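Local atomic coordinates of Tv2483 (PDB entry 6DET), a protein that binds L-arginine with high selectivity as a treponemal lipoprotein, probably delivering it to an ABC transporter for amino-acid uptake. Residues A[103-108]-A[218-223]; A[120-125]-A[193-198]; A[127-132]-A[205-210]; A[142-147]-A[168-173]. All coordinates share one frame; numbering follows the deposited sequence.

Interaction 1: A[103-108]-A[218-223]; sequences FSVTEE and YYTFAF. With ARG (arginine), chain B.
The hydroxyl oxygen of S104 lies at the edge of the Y219 ring, close to the ring plane, and is gripped by polar groups as well. Its OG accepts a hydrogen bond from N of the bound arginine at 2.8 Å and is also hydrogen-bonded to the carboxylate of E217. S104 OG reaches this spot because it stands beside its own backbone N and anti to the carbonyl carbon (chi1 -61°). The same residue offers its amide: S104 N meets ARG O at 2.9 Å with an almost straight N-H...O angle of 173°, so one small serine holds both the amino and the carboxylate end of the ligand. Its short hydroxyl suits a spot that adjoins both the ligand's amino group and the edge of the Y219 ring, whose OH is hydrogen-bonded to D193.

Behind the pocket strands 98-104 and 215-223 pair antiparallel, forming part of the arginine site of this family 3 solute-binding protein. T220 N donates to F103 O at 2.8 Å and V105 N to Y218 O at 2.8 Å, while a water bridges V105 O and Y218 N at the end of the pairing. A222 suits its place because its methyl can drop over the centre of the F103 ring, CB lying 3.6 Å from the centroid in a CH-pi contact. Beyond it, V105 CG2 presses tightly on T220 CG2 at 3.5 Å, the two branched side chains meeting at about a right angle.

Outside the pair, R109 makes a cation-pi contact with F103, and Y113 meets that ring edge-to-face. Strand 215-223 runs on beside strands 98-104 and 120-129, with F223 packed on helix 228-243.

Interaction 2: A[120-125]-A[193-198]; sequences LQNAKI and DLIYSL. With ARG (arginine), chain B.
D193 bridges the bound arginine and K124, giving one carboxylate oxygen to each. OD2 accepts from ARG N at 2.8 Å and is also hydrogen-bonded to the hydroxyl of Y219. OD1 forms a salt bridge with K124 NZ at 3.1 Å, the ammonium coming to the syn side of the carboxylate, somewhat out of its plane. Aspartate suits the site because its short stem holds the charge firmly beside the ligand's amino group; the long K124 chain runs alongside it, pointing the same way, and bends at its last torsion to bring NZ in. Y196, whose ring covers D193 O, adds a hydrocarbon contact, its CE1 lying 3.8 Å from ARG CD.

The next shell sets where D193 sits. Strand 120-129 pairs with the end of strand 189-193, and the chain then turns into the short, weakly bonded helical turn 194-197, a strand-to-helix corner that presents pocket groups, as in other family 3 solute-binding proteins of the type II periplasmic fold. L194 N donates to A123 O at 2.8 Å, nearly in a straight line. N122 places its CG anti to the backbone N (chi1 178°), which swings the amide across the D193 side chain, and OD1 accepts from I195 N at 3.0 Å. Asparagine serves here through both ends, since ND2 is hydrogen-bonded to E217, which also forms a salt bridge with K124.

Farther out, I195 CG2 packs on L120 CD1 at 4.1 Å, and I125 CD1 meets L194 CD1 at 4.2 Å. S197 OG ties the helix back by donating to D193 O at 2.8 Å.

Interaction 3: A[127-132]-A[205-210]; sequences VTLAGR and PQYSII
V127 sets CG1 anti to its backbone N (chi1 176°), which lays this methyl against Y207 CB at 3.7 Å. Y207 in turn sends its ring to the side of its own N (chi1 -63°), where L129 CD2 meets the ring edge, 3.8 Å from CE1. Tyrosine suits this place because its ring is apolar, while its OH is hydrogen-bonded to D183. Over one face of the ring lies the CG methylene of its neighbour Q206.

Two antiparallel strands, 127-129 and 207-209, are joined here at the far end of strand 120-129, along the margin of the sheet in one lobe of the binding protein. T128 and S208 form a hydrogen-bonded pair: T128 N donates to S208 O at 2.8 Å and S208 N returns the bond to T128 O at 2.8 Å. A130 N adds a bond to Q206 O at 3.0 Å, just past the strand ends. There the small methyl of A130 rests on the Q206 backbone carbonyl, CB to O at 3.6 Å, and A130 CA lies 3.6 Å from S208 CB. Beta-branched V127 and I209, residues that favour extended backbone, share a face of the sheet, with V127 CG2 at 4.2 Å from I209 CG1. Helix 175-184 covers V127, L129 and Y207 through L182, and L201 of helix 200-203 touches V127, Y207 and I209.

Interaction 4: A[142-147]-A[168-173]; sequences NRTIAV and IIKAMA
T144 turns OG1 to the side of its backbone N (chi1 -63°), where it rests against I168, 3.6 Å from CB. The same torsion sets its methyl anti to that N and brings CG2 over the aliphatic stem of K170, 3.9 Å from CD. Lysine suits this exposed position because its methylenes lie against the threonine while the bend at the last torsion leads the charged end away.

On the opposite face, V147 meets I169 by methyls alone, CG2 to CG2 at 3.8 Å. V147 CG2 gets there by sitting between its own backbone N and carbonyl carbon, and I169 turns its CG2 branch to meet it. Both are beta-branched, apt for extended strands, and both lie under L157 of helix 153-158. A146 shares the T144 face; its small side chain lets the long, nearly extended M172 swing its methyl in, CE to CB at 4.0 Å, beneath helix 175-184.

Five backbone bonds join the strands, the donor alternating from one to the other. I145 N donates to I168 O at 2.8 Å, K170 N donates to I145 O at 2.9 Å, and V147 N donates to K170 O at 2.8 Å; bonds from I168 N to R143 O and M172 N to V147 O complete the set. Such parallel pairing of strands 143-148 and 167-172, with helix 153-158 between them in the chain, is that of a beta-alpha-beta crossover.

Interactions 1 and 2 meet at the arginine pocket: Y219 OH is 2.7 Å from D193 OD2, a probable hydrogen bond, so residues from both pairs surround the ligand's amino group. Their strands, 215-223 and 120-129, are neighbours in one sheet, joined by Y219 N to L120 O at 2.9 Å. Interaction 3 uses the far end of strand 120-129 and touches interaction 2 where I125 CB lies 4.1 Å from I209 CG2; its V127 side chain is about 13 Å from the ligand. Interaction 4 reaches the same sheet without touching the others, and the V147 side chain lies about 10 Å from the arginine, near E148, which binds it.

Interaction 1: A[103-108]-A[218-223]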
# COMPACT_ATOMS: atom_id res chain seq x y z
N PHE A 103 -1.21 2.31 -0.17
CA PHE A 103 -1.47 3.03 -1.41
C PHE A 103 -0.27 3.89 -1.80
O PHE A 103 0.08 4.84 -1.07
CB PHE A 103 -2.75 3.87 -1.22
CG PHE A 103 -3.25 4.53 -2.48
CD1 PHE A 103 -4.36 4.02 -3.16
CD2 PHE A 103 -2.67 5.70 -2.96
CE1 PHE A 103 -4.81 4.63 -4.31
CE2 PHE A 103 -3.13 6.30 -4.12
CZ PHE A 103 -4.21 5.77 -4.79
N SER A 104 0.33 3.61 -2.96
CA SER A 104 1.51 4.34 -3.44
C SER A 104 1.17 5.66 -4.14
O SER A 104 0.26 5.74 -4.97
CB SER A 104 2.28 3.45 -4.40
OG SER A 104 2.72 2.28 -3.73
N VAL A 105 1.92 6.71 -3.82
CA VAL A 105 1.90 7.91 -4.63
C VAL A 105 2.54 7.64 -5.98
O VAL A 105 3.64 7.09 -6.07
CB VAL A 105 2.63 9.06 -3.91
CG1 VAL A 105 2.60 10.30 -4.80
CG2 VAL A 105 1.97 9.34 -2.57
N THR A 106 1.85 8.02 -7.06
CA THR A 106 2.43 8.09 -8.39
C THR A 106 2.01 9.41 -9.01
O THR A 106 1.03 10.05 -8.59
CB THR A 106 1.98 6.97 -9.33
OG1 THR A 106 0.61 7.18 -9.69
CG2 THR A 106 2.15 5.58 -8.69
N GLU A 107 2.76 9.81 -10.04
CA GLU A 107 2.42 11.06 -10.72
C GLU A 107 1.05 10.96 -11.38
O GLU A 107 0.24 11.89 -11.27
CB GLU A 107 3.51 11.41 -11.73
CG GLU A 107 4.82 11.86 -11.08
CD GLU A 107 4.63 13.04 -10.13
OE1 GLU A 107 4.19 14.12 -10.58
OE2 GLU A 107 4.88 12.88 -8.91
N GLU A 108 0.76 9.84 -12.04
CA GLU A 108 -0.56 9.62 -12.62
C GLU A 108 -1.67 9.75 -11.58
O GLU A 108 -2.70 10.40 -11.81
CB GLU A 108 -0.61 8.23 -13.29
CG GLU A 108 -2.01 7.63 -13.52
CD GLU A 108 -2.74 8.25 -14.68
OE1 GLU A 108 -2.19 9.18 -15.30
OE2 GLU A 108 -3.86 7.79 -14.99
N TYR A 218 6.58 6.62 -2.05
CA TYR A 218 5.93 6.94 -0.80
C TYR A 218 4.54 6.34 -0.78
O TYR A 218 3.88 6.24 -1.83
CB TYR A 218 5.78 8.44 -0.61
CG TYR A 218 7.08 9.16 -0.81
CD1 TYR A 218 8.04 9.17 0.19
CD2 TYR A 218 7.35 9.82 -2.00
CE1 TYR A 218 9.25 9.82 -0.01
CE2 TYR A 218 8.54 10.47 -2.20
CZ TYR A 218 9.49 10.47 -1.20
OH TYR A 218 10.69 11.13 -1.40
N TYR A 219 4.12 5.92 0.40
CA TYR A 219 2.76 5.49 0.67
C TYR A 219 1.98 6.70 1.19
O TYR A 219 2.53 7.55 1.88
CB TYR A 219 2.71 4.41 1.73
CG TYR A 219 3.04 2.97 1.29
CD1 TYR A 219 3.11 2.62 -0.04
CD2 TYR A 219 3.18 2.00 2.25
CE1 TYR A 219 3.34 1.25 -0.41
CE2 TYR A 219 3.42 0.66 1.92
CZ TYR A 219 3.50 0.31 0.59
OH TYR A 219 3.67 -1.03 0.28
N THR A 220 0.69 6.71 0.89
CA THR A 220 -0.22 7.76 1.33
C THR A 220 -1.57 7.13 1.65
O THR A 220 -1.75 5.90 1.56
CB THR A 220 -0.34 8.85 0.25
OG1 THR A 220 -1.15 9.95 0.71
CG2 THR A 220 -0.94 8.30 -1.02
N PHE A 221 -2.53 7.97 2.03
CA PHE A 221 -3.94 7.60 2.08
C PHE A 221 -4.66 8.46 1.06
O PHE A 221 -4.44 9.68 1.01
CB PHE A 221 -4.52 7.80 3.48
CG PHE A 221 -3.77 7.10 4.55
CD1 PHE A 221 -3.47 5.74 4.44
CD2 PHE A 221 -3.34 7.79 5.66
CE1 PHE A 221 -2.76 5.12 5.44
CE2 PHE A 221 -2.63 7.16 6.66
CZ PHE A 221 -2.35 5.82 6.54
N ALA A 222 -5.46 7.82 0.19
CA ALA A 222 -6.06 8.47 -0.98
C ALA A 222 -7.51 8.86 -0.71
O ALA A 222 -8.29 8.05 -0.19
CB ALA A 222 -6.00 7.54 -2.19
N PHE A 223 -7.88 10.08 -1.13
CA PHE A 223 -9.20 10.66 -0.90
C PHE A 223 -9.75 11.17 -2.22
O PHE A 223 -9.02 11.32 -3.20
CB PHE A 223 -9.13 11.81 0.11
CG PHE A 223 -8.80 11.37 1.49
CD1 PHE A 223 -7.48 11.06 1.81
CD2 PHE A 223 -9.77 11.26 2.46
CE1 PHE A 223 -7.16 10.64 3.06
CE2 PHE A 223 -9.43 10.83 3.73
CZ PHE A 223 -8.10 10.50 4.01
N ARG B . 1.26 -0.10 -3.34
CA ARG B . 0.19 -0.82 -4.08
C ARG B . -0.71 0.18 -4.78
O ARG B . -0.71 1.36 -4.37
CB ARG B . -0.64 -1.68 -3.13
CG ARG B . 0.11 -2.85 -2.50
CD ARG B . -0.71 -3.65 -1.49
NE ARG B . -1.82 -4.30 -2.15
CZ ARG B . -3.10 -3.94 -2.03
NH1 ARG B . -4.01 -4.62 -2.74
NH2 ARG B . -3.46 -2.93 -1.25
OXT ARG B . -1.43 -0.18 -5.72
O HOH W 1 -1.99 3.33 2.57
O HOH W 2 5.92 7.82 -4.67

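Interaction 2: A[120-125]-A[193-198]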
# COMPACT_ATOMS: atom_id res chain seq x y z
N LEU A 120 4.88 6.59 4.89
CA LEU A 120 5.94 5.58 4.80
C LEU A 120 6.66 5.71 3.47
O LEU A 120 6.05 6.15 2.49
CB LEU A 120 5.40 4.14 4.89
CG LEU A 120 4.83 3.64 6.22
CD1 LEU A 120 4.14 2.28 6.07
CD2 LEU A 120 5.98 3.59 7.25
N GLN A 121 7.95 5.33 3.45
CA GLN A 121 8.66 5.07 2.20
C GLN A 121 8.47 3.62 1.81
O GLN A 121 8.27 2.75 2.66
CB GLN A 121 10.16 5.33 2.33
CG GLN A 121 10.53 6.76 2.28
CD GLN A 121 12.03 6.88 2.34
OE1 GLN A 121 12.62 6.62 3.37
NE2 GLN A 121 12.64 7.19 1.21
N ASN A 122 8.52 3.36 0.52
CA ASN A 122 8.43 2.01 0.01
C ASN A 122 9.30 1.90 -1.23
O ASN A 122 9.73 2.90 -1.82
CB ASN A 122 6.99 1.62 -0.30
CG ASN A 122 6.88 0.24 -0.87
OD1 ASN A 122 7.23 -0.75 -0.20
ND2 ASN A 122 6.40 0.14 -2.12
N ALA A 123 9.58 0.65 -1.60
CA ALA A 123 10.25 0.36 -2.85
C ALA A 123 9.60 -0.90 -3.40
O ALA A 123 9.23 -1.79 -2.64
CB ALA A 123 11.73 0.12 -2.65
N LYS A 124 9.45 -0.95 -4.72
CA LYS A 124 9.07 -2.18 -5.39
C LYS A 124 10.34 -2.99 -5.63
O LYS A 124 11.33 -2.46 -6.13
CB LYS A 124 8.37 -1.88 -6.70
CG LYS A 124 6.88 -1.53 -6.45
CD LYS A 124 6.14 -1.14 -7.69
CE LYS A 124 4.67 -0.85 -7.40
NZ LYS A 124 4.43 -0.22 -6.07
N ILE A 125 10.28 -4.27 -5.31
CA ILE A 125 11.40 -5.19 -5.42
C ILE A 125 10.94 -6.41 -6.21
O ILE A 125 9.75 -6.72 -6.29
CB ILE A 125 11.93 -5.59 -4.04
CG1 ILE A 125 10.82 -6.23 -3.21
CG2 ILE A 125 12.46 -4.36 -3.32
CD1 ILE A 125 11.26 -6.81 -1.90
N ASP A 193 5.85 -5.11 -2.82
CA ASP A 193 6.30 -3.92 -2.10
C ASP A 193 7.16 -4.36 -0.93
O ASP A 193 6.80 -5.28 -0.18
CB ASP A 193 5.15 -3.05 -1.57
CG ASP A 193 4.35 -2.34 -2.65
OD1 ASP A 193 4.74 -2.35 -3.84
OD2 ASP A 193 3.31 -1.73 -2.29
N LEU A 194 8.31 -3.70 -0.78
CA LEU A 194 9.17 -3.96 0.36
C LEU A 194 8.41 -3.93 1.68
O LEU A 194 8.57 -4.83 2.52
CB LEU A 194 10.32 -2.94 0.39
CG LEU A 194 11.32 -3.09 1.53
CD1 LEU A 194 12.05 -4.42 1.41
CD2 LEU A 194 12.30 -1.93 1.48
N ILE A 195 7.57 -2.91 1.90
CA ILE A 195 7.00 -2.66 3.22
C ILE A 195 6.20 -3.86 3.72
O ILE A 195 6.32 -4.27 4.88
CB ILE A 195 6.13 -1.38 3.21
CG1 ILE A 195 7.04 -0.14 3.25
CG2 ILE A 195 5.14 -1.36 4.36
CD1 ILE A 195 7.69 0.14 4.64
N TYR A 196 5.34 -4.43 2.87
CA TYR A 196 4.52 -5.54 3.36
C TYR A 196 5.26 -6.85 3.30
O TYR A 196 4.74 -7.86 3.80
CB TYR A 196 3.15 -5.63 2.62
CG TYR A 196 3.15 -5.99 1.14
CD1 TYR A 196 2.67 -5.09 0.18
CD2 TYR A 196 3.55 -7.26 0.71
CE1 TYR A 196 2.63 -5.43 -1.16
CE2 TYR A 196 3.53 -7.60 -0.62
CZ TYR A 196 3.07 -6.71 -1.55
OH TYR A 196 3.04 -7.08 -2.88
N SER A 197 6.50 -6.85 2.78
CA SER A 197 7.35 -8.03 2.65
C SER A 197 8.40 -8.16 3.76
O SER A 197 9.13 -9.17 3.79
CB SER A 197 8.07 -7.96 1.31
OG SER A 197 7.13 -7.99 0.27
N LEU A 198 8.47 -7.21 4.69
CA LEU A 198 9.59 -7.21 5.64
C LEU A 198 9.62 -8.49 6.48
O LEU A 198 10.70 -9.03 6.72
CB LEU A 198 9.52 -5.97 6.53
CG LEU A 198 9.83 -4.70 5.74
CD1 LEU A 198 9.51 -3.48 6.58
CD2 LEU A 198 11.28 -4.68 5.27
N ARG B . 1.26 -0.10 -3.34
CA ARG B . 0.19 -0.82 -4.08
C ARG B . -0.71 0.18 -4.78
O ARG B . -0.71 1.36 -4.37
CB ARG B . -0.64 -1.68 -3.13
CG ARG B . 0.11 -2.85 -2.50
CD ARG B . -0.71 -3.65 -1.49
NE ARG B . -1.82 -4.30 -2.15
CZ ARG B . -3.10 -3.94 -2.03
NH1 ARG B . -4.01 -4.62 -2.74
NH2 ARG B . -3.46 -2.93 -1.25
OXT ARG B . -1.43 -0.18 -5.72

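Interaction 3: A[127-132]-A[205-210]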
# COMPACT_ATOMS: atom_id res chain seq x y z
N VAL A 127 11.26 -10.51 -6.73
CA VAL A 127 11.53 -11.71 -5.96
C VAL A 127 11.53 -12.90 -6.91
O VAL A 127 10.67 -12.99 -7.80
CB VAL A 127 10.50 -11.91 -4.82
CG1 VAL A 127 10.73 -13.22 -4.07
CG2 VAL A 127 10.56 -10.71 -3.83
N THR A 128 12.51 -13.79 -6.73
CA THR A 128 12.62 -15.01 -7.52
C THR A 128 12.77 -16.18 -6.56
O THR A 128 12.85 -16.00 -5.34
CB THR A 128 13.82 -14.97 -8.48
OG1 THR A 128 15.05 -14.86 -7.73
CG2 THR A 128 13.72 -13.81 -9.42
N LEU A 129 12.81 -17.40 -7.13
CA LEU A 129 13.22 -18.57 -6.36
C LEU A 129 14.74 -18.56 -6.17
O LEU A 129 15.49 -18.30 -7.12
CB LEU A 129 12.78 -19.84 -7.07
CG LEU A 129 11.28 -19.97 -7.31
CD1 LEU A 129 10.99 -21.11 -8.24
CD2 LEU A 129 10.55 -20.17 -5.99
N ALA A 130 15.18 -18.84 -4.94
CA ALA A 130 16.57 -18.58 -4.57
C ALA A 130 17.51 -19.55 -5.24
O ALA A 130 18.70 -19.25 -5.42
CB ALA A 130 16.73 -18.66 -3.05
N GLY A 131 17.01 -20.71 -5.61
CA GLY A 131 17.88 -21.76 -6.11
C GLY A 131 18.04 -21.67 -7.61
O GLY A 131 18.40 -22.66 -8.26
N ARG A 132 17.77 -20.50 -8.16
CA ARG A 132 17.79 -20.32 -9.60
C ARG A 132 18.91 -19.42 -10.09
O ARG A 132 19.10 -19.31 -11.31
CB ARG A 132 16.45 -19.76 -10.07
CG ARG A 132 15.29 -20.71 -9.81
CD ARG A 132 15.42 -21.98 -10.62
NE ARG A 132 14.16 -22.72 -10.66
CZ ARG A 132 13.67 -23.43 -9.65
NH1 ARG A 132 14.33 -23.49 -8.50
NH2 ARG A 132 12.52 -24.06 -9.78
N PRO A 205 13.40 -17.73 3.21
CA PRO A 205 14.55 -17.57 2.30
C PRO A 205 14.65 -18.59 1.18
O PRO A 205 15.72 -18.72 0.57
CB PRO A 205 15.74 -17.71 3.24
CG PRO A 205 15.29 -18.75 4.12
CD PRO A 205 13.86 -18.33 4.48
N GLN A 206 13.58 -19.33 0.92
CA GLN A 206 13.45 -20.05 -0.34
C GLN A 206 13.34 -19.05 -1.49
O GLN A 206 13.27 -19.44 -2.66
CB GLN A 206 12.22 -20.97 -0.32
CG GLN A 206 10.91 -20.25 -0.02
CD GLN A 206 9.71 -21.17 -0.12
OE1 GLN A 206 9.54 -21.90 -1.09
NE2 GLN A 206 8.86 -21.14 0.90
N TYR A 207 13.31 -17.77 -1.16
CA TYR A 207 13.11 -16.71 -2.13
C TYR A 207 14.33 -15.80 -2.16
O TYR A 207 15.01 -15.61 -1.15
CB TYR A 207 11.85 -15.89 -1.80
CG TYR A 207 10.58 -16.71 -1.87
CD1 TYR A 207 10.25 -17.42 -3.01
CD2 TYR A 207 9.71 -16.78 -0.79
CE1 TYR A 207 9.08 -18.17 -3.08
CE2 TYR A 207 8.53 -17.53 -0.85
CZ TYR A 207 8.23 -18.23 -2.00
OH TYR A 207 7.09 -18.98 -2.09
N SER A 208 14.61 -15.25 -3.34
CA SER A 208 15.74 -14.36 -3.54
C SER A 208 15.22 -13.01 -4.00
O SER A 208 14.29 -12.93 -4.81
CB SER A 208 16.72 -14.95 -4.57
OG SER A 208 17.62 -13.96 -5.03
N ILE A 209 15.80 -11.95 -3.47
CA ILE A 209 15.48 -10.60 -3.90
C ILE A 209 16.59 -10.09 -4.81
O ILE A 209 17.78 -10.11 -4.44
CB ILE A 209 15.29 -9.66 -2.70
CG1 ILE A 209 14.16 -10.13 -1.79
CG2 ILE A 209 14.98 -8.25 -3.18
CD1 ILE A 209 14.17 -9.44 -0.43
N ILE A 210 16.21 -9.62 -5.99
CA ILE A 210 17.17 -8.95 -6.85
C ILE A 210 17.64 -7.67 -6.18
O ILE A 210 16.83 -6.83 -5.76
CB ILE A 210 16.56 -8.66 -8.23
CG1 ILE A 210 16.07 -9.96 -8.89
CG2 ILE A 210 17.55 -7.94 -9.11
CD1 ILE A 210 17.12 -11.01 -9.04

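Interaction 4: A[142-147]-A[168-173]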
# COMPACT_ATOMS: atom_id res chain seq x y z
N ASN A 142 13.15 -11.65 -21.19
CA ASN A 142 12.47 -12.79 -21.80
C ASN A 142 11.96 -13.74 -20.72
O ASN A 142 12.08 -14.96 -20.84
CB ASN A 142 13.38 -13.53 -22.79
CG ASN A 142 13.97 -12.61 -23.84
OD1 ASN A 142 15.18 -12.42 -23.90
ND2 ASN A 142 13.12 -12.06 -24.69
N ARG A 143 11.43 -13.17 -19.65
CA ARG A 143 10.81 -13.94 -18.58
C ARG A 143 9.37 -13.49 -18.43
O ARG A 143 8.94 -12.50 -19.01
CB ARG A 143 11.55 -13.73 -17.25
CG ARG A 143 13.03 -14.01 -17.28
CD ARG A 143 13.34 -15.49 -17.31
NE ARG A 143 14.78 -15.69 -17.15
CZ ARG A 143 15.40 -16.86 -17.29
NH1 ARG A 143 14.71 -17.95 -17.60
NH2 ARG A 143 16.71 -16.92 -17.13
N THR A 144 8.63 -14.23 -17.62
CA THR A 144 7.29 -13.84 -17.20
C THR A 144 7.34 -13.39 -15.75
O THR A 144 7.86 -14.10 -14.88
CB THR A 144 6.33 -15.02 -17.36
OG1 THR A 144 6.27 -15.35 -18.74
CG2 THR A 144 4.94 -14.69 -16.84
N ILE A 145 6.76 -12.22 -15.48
CA ILE A 145 6.81 -11.62 -14.16
C ILE A 145 5.39 -11.30 -13.73
O ILE A 145 4.63 -10.68 -14.49
CB ILE A 145 7.68 -10.36 -14.12
CG1 ILE A 145 9.07 -10.68 -14.67
CG2 ILE A 145 7.71 -9.80 -12.68
CD1 ILE A 145 10.00 -9.50 -14.71
N ALA A 146 5.03 -11.72 -12.52
CA ALA A 146 3.67 -11.52 -12.02
C ALA A 146 3.64 -10.28 -11.15
O ALA A 146 4.59 -9.99 -10.40
CB ALA A 146 3.18 -12.73 -11.21
N VAL A 147 2.54 -9.54 -11.27
CA VAL A 147 2.33 -8.34 -10.47
C VAL A 147 0.90 -8.38 -9.97
O VAL A 147 0.01 -8.98 -10.60
CB VAL A 147 2.60 -7.05 -11.27
CG1 VAL A 147 4.00 -7.09 -11.88
CG2 VAL A 147 1.53 -6.81 -12.34
N ILE A 168 6.96 -10.62 -20.19
CA ILE A 168 5.53 -10.92 -20.15
C ILE A 168 5.05 -10.64 -18.73
O ILE A 168 5.62 -11.16 -17.77
CB ILE A 168 5.26 -12.39 -20.52
CG1 ILE A 168 5.88 -12.72 -21.88
CG2 ILE A 168 3.75 -12.69 -20.55
CD1 ILE A 168 5.86 -14.21 -22.21
N ILE A 169 4.02 -9.81 -18.59
CA ILE A 169 3.51 -9.42 -17.28
C ILE A 169 2.18 -10.11 -17.04
O ILE A 169 1.26 -10.02 -17.86
CB ILE A 169 3.39 -7.90 -17.17
CG1 ILE A 169 4.79 -7.28 -17.27
CG2 ILE A 169 2.73 -7.52 -15.86
CD1 ILE A 169 4.80 -5.79 -17.46
N LYS A 170 2.08 -10.84 -15.93
CA LYS A 170 0.83 -11.49 -15.53
C LYS A 170 0.29 -10.78 -14.30
O LYS A 170 0.98 -10.70 -13.28
CB LYS A 170 1.02 -12.98 -15.23
CG LYS A 170 1.11 -13.84 -16.46
CD LYS A 170 1.20 -15.31 -16.12
CE LYS A 170 1.35 -16.15 -17.38
NZ LYS A 170 0.21 -15.94 -18.31
N ALA A 171 -0.93 -10.27 -14.41
CA ALA A 171 -1.58 -9.57 -13.31
C ALA A 171 -2.46 -10.53 -12.53
O ALA A 171 -3.25 -11.27 -13.12
CB ALA A 171 -2.42 -8.40 -13.82
N MET A 172 -2.31 -10.53 -11.21
CA MET A 172 -3.05 -11.41 -10.33
C MET A 172 -3.79 -10.61 -9.26
O MET A 172 -3.50 -9.45 -9.00
CB MET A 172 -2.08 -12.41 -9.70
CG MET A 172 -1.14 -12.95 -10.76
SD MET A 172 -0.36 -14.51 -10.35
CE MET A 172 0.02 -15.11 -12.00
N ALA A 173 -4.79 -11.25 -8.66
CA ALA A 173 -5.74 -10.55 -7.80
C ALA A 173 -5.31 -10.45 -6.34
O ALA A 173 -5.86 -9.61 -5.61
CB ALA A 173 -7.11 -11.26 -7.86